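Local coordinates for Thiol:disulfide interchange protein (Proteus mirabilis, PDB 4OD7) that probably introduces disulfide bonds into proteins folding in the periplasm, acting as a dithiol oxidase of the thioredoxin-fold DsbA family, at residues A[22-28]-A[56-62]. The protein carries 1 engineered substitution. Residues are numbered along the deposited sequence.
With SCN (thiocyanate ion), chain G.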
loop_
_atom_site.group_PDB
_atom_site.type_symbol
_atom_site.label_atom_id
_atom_site.label_comp_id
_atom_site.label_asym_id
_atom_site.label_seq_id
_atom_site.Cartn_x
_atom_site.Cartn_y
_atom_site.Cartn_z
ATOM N N PRO A 22 3.536 10.269 -7.882
ATOM C CA PRO A 22 3.779 9.083 -8.702
ATOM C C PRO A 22 2.560 8.725 -9.572
ATOM O O PRO A 22 1.444 9.150 -9.242
ATOM C CB PRO A 22 4.045 8.008 -7.661
ATOM C CG PRO A 22 4.512 8.735 -6.501
ATOM C CD PRO A 22 3.810 10.013 -6.465
ATOM N N GLN A 23 2.744 7.969 -10.652
ATOM C CA GLN A 23 1.608 7.657 -11.562
ATOM C C GLN A 23 0.572 6.736 -10.840
ATOM O O GLN A 23 -0.645 6.804 -11.088
ATOM C CB GLN A 23 2.097 6.997 -12.844
ATOM C CG GLN A 23 2.564 7.940 -13.920
ATOM C CD GLN A 23 3.299 7.200 -15.009
ATOM O OE1 GLN A 23 4.463 6.836 -14.842
ATOM N NE2 GLN A 23 2.613 6.921 -16.110
ATOM N N VAL A 24 1.088 5.842 -9.998
ATOM C CA VAL A 24 0.244 5.015 -9.123
ATOM C C VAL A 24 0.679 5.122 -7.631
ATOM O O VAL A 24 1.824 4.847 -7.298
ATOM C CB VAL A 24 0.255 3.527 -9.549
ATOM C CG1 VAL A 24 -0.698 2.733 -8.658
ATOM C CG2 VAL A 24 -0.178 3.358 -10.999
ATOM N N VAL A 25 -0.236 5.518 -6.745
ATOM C CA VAL A 25 0.031 5.532 -5.307
ATOM C C VAL A 25 -0.955 4.600 -4.570
ATOM O O VAL A 25 -2.158 4.820 -4.578
ATOM C CB VAL A 25 -0.089 6.918 -4.682
ATOM C CG1 VAL A 25 0.357 6.853 -3.216
ATOM C CG2 VAL A 25 0.752 7.955 -5.461
ATOM N N GLU A 26 -0.392 3.585 -3.929
ATOM C CA GLU A 26 -1.074 2.592 -3.112
ATOM C C GLU A 26 -1.042 3.020 -1.624
ATOM O O GLU A 26 -0.018 3.480 -1.133
ATOM C CB GLU A 26 -0.358 1.262 -3.311
ATOM C CG GLU A 26 -0.405 0.687 -4.718
ATOM C CD GLU A 26 0.405 -0.630 -4.903
ATOM O OE1 GLU A 26 0.738 -1.306 -3.935
ATOM O OE2 GLU A 26 0.834 -0.951 -6.031
ATOM N N PHE A 27 -2.169 2.878 -0.922
ATOM C CA PHE A 27 -2.275 3.158 0.505
ATOM C C PHE A 27 -2.767 1.901 1.243
ATOM O O PHE A 27 -3.790 1.315 0.875
ATOM C CB PHE A 27 -3.244 4.301 0.725
ATOM C CG PHE A 27 -2.790 5.598 0.134
ATOM C CD1 PHE A 27 -2.043 6.492 0.862
ATOM C CD2 PHE A 27 -3.157 5.945 -1.152
ATOM C CE1 PHE A 27 -1.651 7.705 0.276
ATOM C CE2 PHE A 27 -2.760 7.144 -1.716
ATOM C CZ PHE A 27 -2.017 8.015 -1.010
ATOM N N PHE A 28 -2.074 1.522 2.306
ATOM C CA PHE A 28 -2.414 0.299 3.036
ATOM C C PHE A 28 -2.040 0.424 4.489
ATOM O O PHE A 28 -1.370 1.361 4.885
ATOM C CB PHE A 28 -1.708 -0.909 2.382
ATOM C CG PHE A 28 -0.262 -1.098 2.812
ATOM C CD1 PHE A 28 0.101 -2.107 3.709
ATOM C CD2 PHE A 28 0.749 -0.275 2.307
ATOM C CE1 PHE A 28 1.423 -2.282 4.073
ATOM C CE2 PHE A 28 2.054 -0.450 2.690
ATOM C CZ PHE A 28 2.383 -1.470 3.566
ATOM N N THR A 56 6.621 2.924 -15.382
ATOM C CA THR A 56 5.553 3.585 -14.667
ATOM C C THR A 56 6.030 3.902 -13.238
ATOM O O THR A 56 6.483 3.013 -12.532
ATOM C CB THR A 56 4.306 2.686 -14.701
ATOM O OG1 THR A 56 3.926 2.475 -16.061
ATOM C CG2 THR A 56 3.124 3.284 -13.891
ATOM N N LYS A 57 5.908 5.156 -12.808
ATOM C CA LYS A 57 6.372 5.567 -11.480
ATOM C C LYS A 57 5.366 5.098 -10.443
ATOM O O LYS A 57 4.241 5.596 -10.449
ATOM C CB LYS A 57 6.514 7.070 -11.373
ATOM C CG LYS A 57 7.493 7.666 -12.329
ATOM C CD LYS A 57 7.559 9.165 -12.182
ATOM C CE LYS A 57 6.285 9.822 -12.693
ATOM N NZ LYS A 57 6.175 9.663 -14.180
ATOM N N MET A 58 5.779 4.170 -9.579
ATOM C CA MET A 58 4.895 3.549 -8.575
ATOM C C MET A 58 5.297 3.951 -7.156
ATOM O O MET A 58 6.474 4.238 -6.886
ATOM C CB MET A 58 4.959 2.012 -8.645
ATOM C CG MET A 58 4.853 1.417 -10.038
ATOM S SD MET A 58 3.218 1.614 -10.708
ATOM C CE MET A 58 2.487 0.043 -10.260
ATOM N N ALA A 59 4.326 3.909 -6.244
ATOM C CA ALA A 59 4.558 4.138 -4.825
ATOM C C ALA A 59 3.556 3.296 -4.015
ATOM O O ALA A 59 2.444 3.028 -4.478
ATOM C CB ALA A 59 4.417 5.609 -4.484
ATOM N N ARG A 60 3.968 2.901 -2.808
ATOM C CA ARG A 60 3.133 2.164 -1.844
ATOM C C ARG A 60 3.409 2.758 -0.507
ATOM O O ARG A 60 4.518 2.630 -0.033
ATOM C CB ARG A 60 3.464 0.686 -1.863
ATOM C CG ARG A 60 2.644 -0.180 -0.959
ATOM C CD ARG A 60 2.938 -1.633 -1.244
ATOM N NE ARG A 60 2.365 -2.555 -0.257
ATOM C CZ ARG A 60 1.100 -2.938 -0.224
ATOM N NH1 ARG A 60 0.243 -2.474 -1.094
ATOM N NH2 ARG A 60 0.659 -3.759 0.693
ATOM N N TYR A 61 2.408 3.403 0.086
ATOM C CA TYR A 61 2.530 4.128 1.349
ATOM C C TYR A 61 1.714 3.478 2.452
ATOM O O TYR A 61 0.606 3.011 2.214
ATOM C CB TYR A 61 2.082 5.564 1.171
ATOM C CG TYR A 61 2.921 6.377 0.183
ATOM C CD1 TYR A 61 4.261 6.082 -0.056
ATOM C CD2 TYR A 61 2.346 7.441 -0.523
ATOM C CE1 TYR A 61 5.003 6.856 -0.981
ATOM C CE2 TYR A 61 3.062 8.195 -1.420
ATOM C CZ TYR A 61 4.368 7.899 -1.657
ATOM O OH TYR A 61 5.027 8.689 -2.571
ATOM N N HIS A 62 2.270 3.473 3.661
ATOM C CA HIS A 62 1.591 2.957 4.843
ATOM C C HIS A 62 0.885 4.112 5.589
ATOM O O HIS A 62 1.338 5.291 5.584
ATOM C CB HIS A 62 2.578 2.249 5.760
ATOM C CG HIS A 62 1.924 1.504 6.883
ATOM N ND1 HIS A 62 1.560 2.101 8.069
ATOM C CD2 HIS A 62 1.588 0.199 7.001
ATOM C CE1 HIS A 62 1.019 1.195 8.870
ATOM N NE2 HIS A 62 1.022 0.032 8.245
HETATM S S SCN G . -3.813 -0.097 -2.730
HETATM C C SCN G . -3.232 -1.593 -2.052
HETATM N N SCN G . -2.939 -2.613 -1.515
#
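The shallow dip over A59, whose methyl is too small to fill it, is partly filled by P22, whose CG lies 3.7 Å from A59 CB, and by V25, whose CG1 is 4.4 Å from the same atom. Branched V25 also puts CG1 3.4 Å from Y61 CD2, while F27 CE1 meets the edge of the Y61 ring at CD2 (4.1 Å); helix 130-145 covers both aromatics. Strands 24-28 and 58-62 run parallel, joined by backbone hydrogen bonds such as Y61 N to E26 O (2.7 Å). They are neighbours in the thioredoxin-fold sheet, linked by a helical beta-alpha-beta crossover, with 58-62 at its edge. On the other face, flexible M58 curls its SD to 3.7 Å from V24 CB. Extended R60 carries its guanidinium flat onto F28, centres 3.8 Å apart, a cation-pi stack, while its NH1 forms a salt bridge with E26 OE1 (3.1 Å) and hydrogen-bonds a thiocyanate ion, probably from the crystallisation liquor. The opposite face of F28 receives the edge of H62, whose ND1 is hydrogen-bonded to T74, so the flat phenyl ring fills the slot between R60 and H62.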